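Local coordinates for ribokinase (PDB 3RY7), which catalyses the magnesium-dependent transfer of phosphate from ATP to O-5 of D-ribose, giving ribose 5-phosphate for nucleotide and amino-acid synthesis or the pentose phosphate pathway, at residues A[44-49]-A[255-260]; A[137-142]-A[162-167]; A[180-185]-A[216-221]; A[185-190]-A[221-226]. One frame throughout, in Å; residues are numbered along the deposited sequence.

Contact 1. Residues A[44-49]-A[255-260]; sequences ANQAIA and TFIGAF
Gln-46, the first residue of 44-49 to touch the other helix, lays its amide across the two branches of Ile-257. With CG beside the backbone N (chi1 -68°) and an extended chain beyond it, the side chain reaches across to the other helix and puts OE1 3.5 Å from Ile-257 CG2. The other end of the amide rests on the second branch, NE2 lying 3.5 Å from Ile-257 CD1. The polar atoms of this buried amide are satisfied outside the pair: OE1 accepts from Gln-140 NE2, while NE2 meets both Asp-254 OD1 and Asn-165 OD1. Because Asp-254 is the probable catalytic base, Gln-46 is well placed to help hold it as a second-shell residue. The backbone of Gln-46 also comes close, its O lying 4.0 Å from Gly-258 CA. One turn on, the methyl of Ala-49 points into the other helix, with CB 3.9 Å from Thr-255 CA and 4.0 Å from Gly-258 CA. Since Gly-258 carries no side chain, methyl meets backbone directly, which agrees with an axis separation of only 7.6 Å at a crossing angle of -40°. No hydrogen bond joins the two segments, so the interface is one of close van der Waals fit. The helices, 42-52 and 252-263, lie between several neighbours: Gln-46 and Ile-257 both rest on Val-138 of strand 136-140, Phe-256 and Phe-260 reach Leu-220 of strand 218-222, and Ala-49 and Thr-255 pack on Ile-295 of the second subunit.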
loop_
_atom_site.group_PDB
_atom_site.type_symbol
_atom_site.label_atom_id
_atom_site.label_comp_id
_atom_site.label_asym_id
_atom_site.label_seq_id
_atom_site.Cartn_x
_atom_site.Cartn_y
_atom_site.Cartn_z
ATOM N N ALA A 44 5.089 19.622 -2.403
ATOM C CA ALA A 44 5.451 18.628 -1.379
ATOM C C ALA A 44 5.778 17.250 -2.000
ATOM O O ALA A 44 6.755 16.609 -1.631
ATOM C CB ALA A 44 4.341 18.499 -0.319
ATOM N N ASN A 45 4.951 16.817 -2.945
ATOM C CA ASN A 45 5.174 15.549 -3.633
ATOM C C ASN A 45 6.533 15.544 -4.315
ATOM O O ASN A 45 7.320 14.611 -4.159
ATOM C CB ASN A 45 4.091 15.305 -4.693
ATOM C CG ASN A 45 2.721 14.971 -4.099
ATOM O OD1 ASN A 45 2.572 14.773 -2.892
ATOM N ND2 ASN A 45 1.715 14.916 -4.958
ATOM N N GLN A 46 6.815 16.598 -5.079
ATOM C CA GLN A 46 8.045 16.626 -5.863
ATOM C C GLN A 46 9.249 16.757 -4.949
ATOM O O GLN A 46 10.290 16.168 -5.205
ATOM C CB GLN A 46 7.997 17.736 -6.931
ATOM C CG GLN A 46 6.951 17.442 -8.032
ATOM C CD GLN A 46 6.847 18.536 -9.078
ATOM O OE1 GLN A 46 7.720 19.397 -9.167
ATOM N NE2 GLN A 46 5.783 18.501 -9.882
ATOM N N ALA A 47 9.088 17.509 -3.863
ATOM C CA ALA A 47 10.158 17.692 -2.889
ATOM C C ALA A 47 10.527 16.368 -2.209
ATOM O O ALA A 47 11.698 16.032 -2.078
ATOM C CB ALA A 47 9.753 18.735 -1.851
ATOM N N ILE A 48 9.516 15.624 -1.769
ATOM C CA ILE A 48 9.740 14.336 -1.129
ATOM C C ILE A 48 10.336 13.331 -2.122
ATOM O O ILE A 48 11.209 12.559 -1.769
ATOM C CB ILE A 48 8.433 13.763 -0.527
ATOM C CG1 ILE A 48 8.065 14.524 0.755
ATOM C CG2 ILE A 48 8.576 12.256 -0.258
ATOM C CD1 ILE A 48 6.599 14.385 1.150
ATOM N N ALA A 49 9.873 13.359 -3.370
ATOM C CA ALA A 49 10.463 12.506 -4.406
ATOM C C ALA A 49 11.944 12.814 -4.626
ATOM O O ALA A 49 12.783 11.917 -4.518
ATOM C CB ALA A 49 9.675 12.611 -5.715
ATOM N N THR A 255 6.290 12.367 -8.930
ATOM C CA THR A 255 7.395 11.447 -8.656
ATOM C C THR A 255 8.336 11.359 -9.872
ATOM O O THR A 255 9.549 11.251 -9.719
ATOM C CB THR A 255 6.874 10.031 -8.271
ATOM O OG1 THR A 255 6.071 10.119 -7.080
ATOM C CG2 THR A 255 8.031 9.051 -8.057
ATOM N N PHE A 256 7.771 11.416 -11.076
ATOM C CA PHE A 256 8.589 11.416 -12.294
ATOM C C PHE A 256 9.495 12.654 -12.322
ATOM O O PHE A 256 10.695 12.556 -12.574
ATOM C CB PHE A 256 7.706 11.384 -13.547
ATOM C CG PHE A 256 8.463 11.668 -14.821
ATOM C CD1 PHE A 256 9.302 10.705 -15.376
ATOM C CD2 PHE A 256 8.348 12.910 -15.460
ATOM C CE1 PHE A 256 10.013 10.973 -16.551
ATOM C CE2 PHE A 256 9.057 13.185 -16.628
ATOM C CZ PHE A 256 9.888 12.216 -17.176
ATOM N N ILE A 257 8.909 13.816 -12.037
ATOM C CA ILE A 257 9.652 15.076 -12.056
ATOM C C ILE A 257 10.741 15.116 -10.997
ATOM O O ILE A 257 11.863 15.551 -11.260
ATOM C CB ILE A 257 8.711 16.277 -11.894
ATOM C CG1 ILE A 257 7.939 16.475 -13.192
ATOM C CG2 ILE A 257 9.500 17.525 -11.559
ATOM C CD1 ILE A 257 6.576 17.026 -12.996
ATOM N N GLY A 258 10.423 14.624 -9.804
ATOM C CA GLY A 258 11.374 14.675 -8.715
ATOM C C GLY A 258 12.590 13.851 -9.049
ATOM O O GLY A 258 13.736 14.275 -8.849
ATOM N N ALA A 259 12.327 12.658 -9.578
ATOM C CA ALA A 259 13.384 11.696 -9.869
ATOM C C ALA A 259 14.179 12.140 -11.101
ATOM O O ALA A 259 15.406 12.057 -11.116
ATOM C CB ALA A 259 12.779 10.302 -10.077
ATOM N N PHE A 260 13.458 12.611 -12.119
ATOM C CA PHE A 260 14.061 13.143 -13.339
ATOM C C PHE A 260 15.115 14.155 -12.961
ATOM O O PHE A 260 16.282 14.007 -13.316
ATOM C CB PHE A 260 12.992 13.789 -14.234
ATOM C CG PHE A 260 13.552 14.623 -15.366
ATOM C CD1 PHE A 260 13.417 16.010 -15.360
ATOM C CD2 PHE A 260 14.196 14.027 -16.443
ATOM C CE1 PHE A 260 13.915 16.786 -16.406
ATOM C CE2 PHE A 260 14.706 14.801 -17.490
ATOM C CZ PHE A 260 14.566 16.179 -17.469
#

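Contact 2. Residues A[137-142]-A[162-167]; sequences VVAQLE and TVLNPA
Leu-141 N passes over Asn-165 O, the next acceptor in the parallel register, and bonds to Ala-167 O (2.9 Å). The shift goes with an inverse gamma turn centred on Pro-166, in which Asn-165 O accepts from Ala-167 N (2.7 Å). The shifted bond is less regular than the others, its donor standing 34° out of the carbonyl plane. Leu-141 covers the turn, with CD1 3.5 Å from Pro-166 C. Its other branch, Leu-141 CD2, meets Leu-164 CD1 at 4.1 Å. Upstream the pairing is regular: Val-163 N donates to Val-137 O, Ala-139 N to Val-163 O, and Asn-165 N to Ala-139 O at 3.0 Å. On one face Val-138 CG1 meets Val-163 CG2 at 3.8 Å. Further along that face Asn-165, its CG anti to the backbone N (chi1 163°), brings OD1 to 3.6 Å from Gln-140 CG, with the two amide planes 51° apart. Asn-165 ND2 gives to Val-184 O, and OD1 has its partner on helix 42-52. Helix 145-157 covers the face of Val-137, Ala-139 and Thr-162 and links the strands, making a beta-alpha-beta crossover of the ribokinase fold, with Glu-142, probably part of the substrate site, just past the C-terminal end of its first strand.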
loop_
_atom_site.group_PDB
_atom_site.type_symbol
_atom_site.label_atom_id
_atom_site.label_comp_id
_atom_site.label_asym_id
_atom_site.label_seq_id
_atom_site.Cartn_x
_atom_site.Cartn_y
_atom_site.Cartn_z
ATOM N N VAL A 137 16.270 24.568 -9.763
ATOM C CA VAL A 137 15.098 24.955 -9.012
ATOM C C VAL A 137 13.864 24.510 -9.798
ATOM O O VAL A 137 13.784 24.718 -11.011
ATOM C CB VAL A 137 15.090 26.486 -8.709
ATOM C CG1 VAL A 137 15.520 27.263 -9.920
ATOM C CG2 VAL A 137 13.717 26.931 -8.259
ATOM N N VAL A 138 12.918 23.870 -9.110
ATOM C CA VAL A 138 11.722 23.325 -9.756
ATOM C C VAL A 138 10.476 23.966 -9.180
ATOM O O VAL A 138 10.312 23.998 -7.967
ATOM C CB VAL A 138 11.611 21.794 -9.530
ATOM C CG1 VAL A 138 10.466 21.197 -10.360
ATOM C CG2 VAL A 138 12.930 21.104 -9.841
ATOM N N ALA A 139 9.589 24.445 -10.042
ATOM C CA ALA A 139 8.345 25.043 -9.590
ATOM C C ALA A 139 7.153 24.388 -10.275
ATOM O O ALA A 139 7.307 23.792 -11.331
ATOM C CB ALA A 139 8.336 26.537 -9.873
ATOM N N GLN A 140 5.985 24.523 -9.678
ATOM C CA GLN A 140 4.716 24.178 -10.280
ATOM C C GLN A 140 3.750 25.324 -10.127
ATOM O O GLN A 140 4.040 26.285 -9.480
ATOM C CB GLN A 140 4.114 22.915 -9.662
ATOM C CG GLN A 140 5.089 21.889 -9.285
ATOM C CD GLN A 140 5.777 22.208 -8.029
ATOM O OE1 GLN A 140 5.233 22.814 -7.166
ATOM N NE2 GLN A 140 6.993 21.832 -7.947
ATOM N N LEU A 141 2.591 25.201 -10.718
ATOM C CA LEU A 141 1.661 26.322 -10.722
ATOM C C LEU A 141 0.615 26.303 -9.586
ATOM O O LEU A 141 -0.432 26.917 -9.722
ATOM C CB LEU A 141 0.978 26.438 -12.089
ATOM C CG LEU A 141 1.910 26.636 -13.292
ATOM C CD1 LEU A 141 1.143 26.727 -14.603
ATOM C CD2 LEU A 141 2.733 27.903 -13.088
ATOM N N GLU A 142 0.889 25.596 -8.491
ATOM C CA GLU A 142 0.027 25.690 -7.294
ATOM C C GLU A 142 0.525 26.807 -6.364
ATOM O O GLU A 142 0.117 26.919 -5.203
ATOM C CB GLU A 142 -0.075 24.340 -6.572
ATOM C CG GLU A 142 -0.758 23.279 -7.456
ATOM C CD GLU A 142 -1.105 21.982 -6.723
ATOM O OE1 GLU A 142 -0.398 21.609 -5.758
ATOM O OE2 GLU A 142 -2.089 21.336 -7.137
ATOM N N THR A 162 16.579 26.355 -14.480
ATOM C CA THR A 162 15.189 26.432 -14.061
ATOM C C THR A 162 14.306 25.373 -14.718
ATOM O O THR A 162 14.407 25.121 -15.917
ATOM C CB THR A 162 14.583 27.800 -14.339
ATOM O OG1 THR A 162 14.623 28.063 -15.747
ATOM C CG2 THR A 162 15.342 28.882 -13.583
ATOM N N VAL A 163 13.430 24.757 -13.930
ATOM C CA VAL A 163 12.499 23.787 -14.476
ATOM C C VAL A 163 11.067 24.006 -14.002
ATOM O O VAL A 163 10.778 24.039 -12.803
ATOM C CB VAL A 163 13.010 22.309 -14.323
ATOM C CG1 VAL A 163 14.258 22.227 -13.453
ATOM C CG2 VAL A 163 11.914 21.398 -13.850
ATOM N N LEU A 164 10.172 24.206 -14.961
ATOM C CA LEU A 164 8.777 24.469 -14.656
ATOM C C LEU A 164 7.898 23.300 -15.087
ATOM O O LEU A 164 7.894 22.903 -16.257
ATOM C CB LEU A 164 8.277 25.740 -15.336
ATOM C CG LEU A 164 6.775 26.012 -15.142
ATOM C CD1 LEU A 164 6.477 26.340 -13.702
ATOM C CD2 LEU A 164 6.269 27.122 -16.051
ATOM N N ASN A 165 7.167 22.754 -14.120
ATOM C CA ASN A 165 6.073 21.821 -14.377
ATOM C C ASN A 165 4.782 22.626 -14.399
ATOM O O ASN A 165 4.250 22.980 -13.350
ATOM C CB ASN A 165 6.067 20.742 -13.292
ATOM C CG ASN A 165 4.764 19.977 -13.223
ATOM O OD1 ASN A 165 4.203 19.808 -12.144
ATOM N ND2 ASN A 165 4.267 19.516 -14.373
ATOM N N PRO A 166 4.290 22.956 -15.609
ATOM C CA PRO A 166 3.225 23.952 -15.766
ATOM C C PRO A 166 1.835 23.391 -15.468
ATOM O O PRO A 166 0.952 23.441 -16.334
ATOM C CB PRO A 166 3.343 24.353 -17.245
ATOM C CG PRO A 166 3.842 23.110 -17.916
ATOM C CD PRO A 166 4.741 22.420 -16.908
ATOM N N ALA A 167 1.661 22.897 -14.243
ATOM C CA ALA A 167 0.467 22.173 -13.800
ATOM C C ALA A 167 0.013 22.754 -12.473
ATOM O O ALA A 167 0.840 23.089 -11.631
ATOM C CB ALA A 167 0.794 20.675 -13.620
#

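Contact 3. Residues A[180-185]-A[216-221]; sequences IDIIVP and IKTVLI
Asp-181 O, Thr-218 O and Ile-183 O accept the three hydrogen bonds that pair these parallel segments. Thr-218 N gives to Asp-181 O at 2.9 Å along a bent path (142° at the hydrogen), Ile-183 N to Thr-218 O at 3.0 Å, and Leu-220 N to Ile-183 O almost straight (175°). Thr-218 O also takes a CA-H contact from Ile-182. Pro-185 then has no N-H to offer: across this pair Leu-220 O receives a CA-H contact from Val-184 CA (3.4 Å), with Pro-185 CD packed 3.0 Å from it. On its far side 180-185 serves strand 161-165, where Ile-182 bonds to Thr-162 and Leu-164 through the backbone and Asp-181 N bonds to Thr-162 OG1. Thr-218 OG1 is taken up by Gln-268 NE2. A water lies 3.1 Å from Asp-181 OD1, to which it probably donates despite competing acceptors, and weakly accepts from Lys-217 N. On the face of Ile-183 and Val-219, Ile-183 CG2 meets Ile-216 CG2 at 3.8 Å, and Phe-211 of helix 201-213 covers both residues. The chemistry implies a largely buried seam held by backbone bonds and aliphatic contacts, with one donor missing at Pro-185 N and a bound water at the more exposed end, by Asp-181 and Lys-217.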
loop_
_atom_site.group_PDB
_atom_site.type_symbol
_atom_site.label_atom_id
_atom_site.label_comp_id
_atom_site.label_asym_id
_atom_site.label_seq_id
_atom_site.Cartn_x
_atom_site.Cartn_y
_atom_site.Cartn_z
ATOM N N ILE A 180 12.441 30.081 -18.333
ATOM C CA ILE A 180 12.383 28.624 -18.167
ATOM C C ILE A 180 13.408 27.905 -19.025
ATOM O O ILE A 180 13.421 28.073 -20.243
ATOM C CB ILE A 180 11.002 28.096 -18.565
ATOM C CG1 ILE A 180 9.915 28.757 -17.716
ATOM C CG2 ILE A 180 10.954 26.554 -18.461
ATOM C CD1 ILE A 180 8.535 28.610 -18.297
ATOM N N ASP A 181 14.260 27.102 -18.396
ATOM C CA ASP A 181 15.240 26.291 -19.115
ATOM C C ASP A 181 14.662 24.927 -19.563
ATOM O O ASP A 181 14.907 24.465 -20.688
ATOM C CB ASP A 181 16.478 26.112 -18.242
ATOM C CG ASP A 181 17.197 27.442 -17.986
ATOM O OD1 ASP A 181 17.014 28.386 -18.794
ATOM O OD2 ASP A 181 17.937 27.550 -16.987
ATOM N N ILE A 182 13.867 24.316 -18.688
ATOM C CA ILE A 182 13.268 23.008 -18.933
ATOM C C ILE A 182 11.794 23.077 -18.610
ATOM O O ILE A 182 11.424 23.394 -17.476
ATOM C CB ILE A 182 13.875 21.932 -18.010
ATOM C CG1 ILE A 182 15.400 21.962 -18.043
ATOM C CG2 ILE A 182 13.343 20.538 -18.359
ATOM C CD1 ILE A 182 16.029 20.774 -17.276
ATOM N N ILE A 183 10.946 22.803 -19.594
ATOM C CA ILE A 183 9.521 22.771 -19.340
ATOM C C ILE A 183 8.987 21.332 -19.461
ATOM O O ILE A 183 9.392 20.587 -20.352
ATOM C CB ILE A 183 8.774 23.764 -20.240
ATOM C CG1 ILE A 183 7.386 24.032 -19.688
ATOM C CG2 ILE A 183 8.735 23.284 -21.698
ATOM C CD1 ILE A 183 6.678 25.204 -20.347
ATOM N N VAL A 184 8.093 20.944 -18.554
ATOM C CA VAL A 184 7.607 19.558 -18.473
ATOM C C VAL A 184 6.085 19.489 -18.355
ATOM O O VAL A 184 5.564 19.092 -17.318
ATOM C CB VAL A 184 8.198 18.852 -17.232
ATOM C CG1 VAL A 184 7.784 17.401 -17.174
ATOM C CG2 VAL A 184 9.710 18.983 -17.215
ATOM N N PRO A 185 5.364 19.892 -19.403
ATOM C CA PRO A 185 3.906 19.761 -19.370
ATOM C C PRO A 185 3.460 18.314 -19.624
ATOM O O PRO A 185 4.275 17.460 -19.984
ATOM C CB PRO A 185 3.450 20.657 -20.525
ATOM C CG PRO A 185 4.607 20.661 -21.465
ATOM C CD PRO A 185 5.835 20.586 -20.614
ATOM N N ILE A 216 12.927 28.351 -24.464
ATOM C CA ILE A 216 13.061 27.178 -23.595
ATOM C C ILE A 216 13.983 26.144 -24.244
ATOM O O ILE A 216 13.705 25.653 -25.339
ATOM C CB ILE A 216 11.696 26.520 -23.273
ATOM C CG1 ILE A 216 10.848 27.440 -22.384
ATOM C CG2 ILE A 216 11.920 25.190 -22.577
ATOM C CD1 ILE A 216 9.474 27.750 -22.933
ATOM N N LYS A 217 15.072 25.814 -23.566
ATOM C CA LYS A 217 16.108 24.973 -24.161
ATOM C C LYS A 217 15.786 23.476 -24.206
ATOM O O LYS A 217 16.275 22.753 -25.075
ATOM C CB LYS A 217 17.423 25.169 -23.421
ATOM C CG LYS A 217 18.533 25.715 -24.290
ATOM C CD LYS A 217 18.437 27.212 -24.431
ATOM C CE LYS A 217 19.711 27.857 -23.911
ATOM N NZ LYS A 217 20.079 29.097 -24.673
ATOM N N THR A 218 14.987 23.014 -23.254
ATOM C CA THR A 218 14.660 21.595 -23.144
ATOM C C THR A 218 13.191 21.412 -22.884
ATOM O O THR A 218 12.618 22.040 -21.985
ATOM C CB THR A 218 15.410 20.929 -22.015
ATOM O OG1 THR A 218 16.813 21.153 -22.195
ATOM C CG2 THR A 218 15.092 19.420 -21.992
ATOM N N VAL A 219 12.586 20.541 -23.680
ATOM C CA VAL A 219 11.156 20.304 -23.638
ATOM C C VAL A 219 10.890 18.829 -23.391
ATOM O O VAL A 219 11.462 17.981 -24.074
ATOM C CB VAL A 219 10.497 20.714 -24.966
ATOM C CG1 VAL A 219 8.993 20.502 -24.906
ATOM C CG2 VAL A 219 10.820 22.173 -25.281
ATOM N N LEU A 220 10.060 18.531 -22.391
ATOM C CA LEU A 220 9.505 17.184 -22.200
ATOM C C LEU A 220 7.999 17.279 -22.228
ATOM O O LEU A 220 7.412 18.182 -21.622
ATOM C CB LEU A 220 9.884 16.574 -20.856
ATOM C CG LEU A 220 11.291 16.068 -20.613
ATOM C CD1 LEU A 220 12.308 17.195 -20.804
ATOM C CD2 LEU A 220 11.351 15.484 -19.206
ATOM N N ILE A 221 7.366 16.348 -22.923
ATOM C CA ILE A 221 5.932 16.231 -22.837
ATOM C C ILE A 221 5.622 14.855 -22.274
ATOM O O ILE A 221 5.935 13.835 -22.894
ATOM C CB ILE A 221 5.260 16.409 -24.193
ATOM C CG1 ILE A 221 5.745 17.708 -24.853
ATOM C CG2 ILE A 221 3.739 16.391 -24.043
ATOM C CD1 ILE A 221 5.140 17.970 -26.223
HETATM O O HOH W 1 16.462 28.150 -21.863
#

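Contact 4. Residues A[185-190]-A[221-226]; sequences PNETEA and ITLGKQ
Pro-185 O and Thr-222 N make the firm hydrogen bond across this contact, 3.0 Å long and lying in the carbonyl plane. Thr-222 OG1, set between its backbone N and carbonyl carbon (chi1 51°), lies equally near Pro-185 O, although the destination of its proton is not settled. Within 185-190 the polar bonds form a capping box: Glu-189 N gives to Asn-186 OD1 at 2.6 Å, and Asn-186 N returns a bond to Glu-189 OE1 from 45° above the carboxylate plane. Asn-186 is thus the N-cap of helix 187-194. Apolar contacts come next. Ala-190 CB meets Ile-221 CG2 at 4.3 Å, and Leu-223 CD2 touches the aliphatic part of Glu-187, at CG, from 3.6 Å, the two side chains crossing at about a right angle. A third kind is a close approach of two acceptors, Glu-187 OE2 lying 2.9 Å from Leu-223 O. Beyond it Leu-223 and Gly-224 form a classic beta bulge opposite Gly-227. Asn-186 and residues 222-226 belong to the probable ATP site. The chemistry implies a strand end tied to 185-190 through Pro-185 O, while the capping box fixes the start of helix 187-194 and the negative carboxylate of Glu-187 lies against a carbonyl oxygen, a probably unfavourable approach.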
loop_
_atom_site.group_PDB
_atom_site.type_symbol
_atom_site.label_atom_id
_atom_site.label_comp_id
_atom_site.label_asym_id
_atom_site.label_seq_id
_atom_site.Cartn_x
_atom_site.Cartn_y
_atom_site.Cartn_z
ATOM N N PRO A 185 5.364 19.892 -19.403
ATOM C CA PRO A 185 3.906 19.761 -19.370
ATOM C C PRO A 185 3.460 18.314 -19.624
ATOM O O PRO A 185 4.275 17.460 -19.984
ATOM C CB PRO A 185 3.450 20.657 -20.525
ATOM C CG PRO A 185 4.607 20.661 -21.465
ATOM C CD PRO A 185 5.835 20.586 -20.614
ATOM N N ASN A 186 2.182 18.037 -19.402
ATOM C CA ASN A 186 1.587 16.829 -19.931
ATOM C C ASN A 186 0.970 17.260 -21.261
ATOM O O ASN A 186 1.160 18.413 -21.681
ATOM C CB ASN A 186 0.542 16.272 -18.967
ATOM C CG ASN A 186 -0.609 17.223 -18.752
ATOM O OD1 ASN A 186 -0.818 18.142 -19.531
ATOM N ND2 ASN A 186 -1.372 17.003 -17.692
ATOM N N GLU A 187 0.230 16.367 -21.916
ATOM C CA GLU A 187 -0.332 16.673 -23.234
ATOM C C GLU A 187 -1.306 17.827 -23.176
ATOM O O GLU A 187 -1.394 18.642 -24.102
ATOM C CB GLU A 187 -1.045 15.450 -23.807
ATOM C CG GLU A 187 -0.124 14.292 -24.051
ATOM C CD GLU A 187 -0.847 12.966 -24.024
ATOM O OE1 GLU A 187 -1.837 12.807 -24.782
ATOM O OE2 GLU A 187 -0.418 12.089 -23.238
ATOM N N THR A 188 -2.055 17.888 -22.086
ATOM C CA THR A 188 -3.082 18.905 -21.955
ATOM C C THR A 188 -2.446 20.272 -21.722
ATOM O O THR A 188 -2.878 21.275 -22.294
ATOM C CB THR A 188 -4.049 18.560 -20.810
ATOM O OG1 THR A 188 -4.378 17.164 -20.874
ATOM C CG2 THR A 188 -5.309 19.388 -20.922
ATOM N N GLU A 189 -1.405 20.294 -20.894
ATOM C CA GLU A 189 -0.679 21.525 -20.576
ATOM C C GLU A 189 0.103 22.055 -21.783
ATOM O O GLU A 189 0.148 23.263 -22.016
ATOM C CB GLU A 189 0.246 21.298 -19.371
ATOM C CG GLU A 189 -0.522 21.181 -18.041
ATOM C CD GLU A 189 0.032 20.118 -17.090
ATOM O OE1 GLU A 189 1.185 19.652 -17.262
ATOM O OE2 GLU A 189 -0.708 19.758 -16.147
ATOM N N ALA A 190 0.703 21.149 -22.550
ATOM C CA ALA A 190 1.403 21.520 -23.773
ATOM C C ALA A 190 0.485 22.290 -24.723
ATOM O O ALA A 190 0.838 23.374 -25.200
ATOM C CB ALA A 190 1.957 20.293 -24.451
ATOM N N ILE A 221 7.366 16.348 -22.923
ATOM C CA ILE A 221 5.932 16.231 -22.837
ATOM C C ILE A 221 5.622 14.855 -22.274
ATOM O O ILE A 221 5.935 13.835 -22.894
ATOM C CB ILE A 221 5.260 16.409 -24.193
ATOM C CG1 ILE A 221 5.745 17.708 -24.853
ATOM C CG2 ILE A 221 3.739 16.391 -24.043
ATOM C CD1 ILE A 221 5.140 17.970 -26.223
ATOM N N THR A 222 5.045 14.829 -21.081
ATOM C CA THR A 222 4.641 13.572 -20.474
ATOM C C THR A 222 3.367 13.085 -21.170
ATOM O O THR A 222 2.444 13.872 -21.430
ATOM C CB THR A 222 4.438 13.726 -18.959
ATOM O OG1 THR A 222 3.568 14.835 -18.694
ATOM C CG2 THR A 222 5.779 13.935 -18.276
ATOM N N LEU A 223 3.342 11.800 -21.511
ATOM C CA LEU A 223 2.281 11.266 -22.363
ATOM C C LEU A 223 1.450 10.190 -21.654
ATOM O O LEU A 223 0.631 9.505 -22.283
ATOM C CB LEU A 223 2.877 10.706 -23.657
ATOM C CG LEU A 223 3.794 11.663 -24.428
ATOM C CD1 LEU A 223 4.615 10.914 -25.464
ATOM C CD2 LEU A 223 2.993 12.777 -25.070
ATOM N N GLY A 224 1.661 10.053 -20.345
ATOM C CA GLY A 224 0.949 9.062 -19.558
ATOM C C GLY A 224 1.385 7.648 -19.905
ATOM O O GLY A 224 2.574 7.314 -19.808
ATOM N N LYS A 225 0.450 6.817 -20.341
ATOM C CA LYS A 225 0.729 5.443 -20.717
ATOM C C LYS A 225 1.613 5.395 -21.930
ATOM O O LYS A 225 2.383 4.494 -22.097
ATOM C CB LYS A 225 -0.554 4.716 -21.062
ATOM C CG LYS A 225 -1.454 4.461 -19.911
ATOM C CD LYS A 225 -2.424 3.377 -20.235
ATOM C CE LYS A 225 -2.050 2.111 -19.494
ATOM N NZ LYS A 225 -2.876 1.927 -18.292
ATOM N N GLN A 226 1.462 6.409 -22.763
ATOM C CA GLN A 226 2.251 6.556 -23.992
ATOM C C GLN A 226 3.721 6.926 -23.748
ATOM O O GLN A 226 4.504 7.011 -24.693
ATOM C CB GLN A 226 1.594 7.572 -24.934
ATOM C CG GLN A 226 0.422 7.021 -25.745
ATOM C CD GLN A 226 -0.613 6.304 -24.884
ATOM O OE1 GLN A 226 -1.416 6.992 -24.212
ATOM N NE2 GLN A 226 -0.631 5.048 -24.883
#

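Contacts 2, 3 and 4 all reach the large central sheet, in which 136-140, 161-165, 182-183 and 218-222 are successive parallel neighbours; contact 1 lies on one face of it. Centres of contacts 2 and 3 are about 10 Å apart, those of 1 and 2 about 11 Å, and those of 1 and 4 about 17 Å. Along the chain contact 2 closes before contact 3 opens, the segments of 3 and 4 alternate and share Pro-185 and Ile-221, and the segments of contact 1 enclose all the others. The sheet and the two helices packed on it thus bring together the likely ribose site, near contacts 1 and 2, and the likely ATP site, at contact 4.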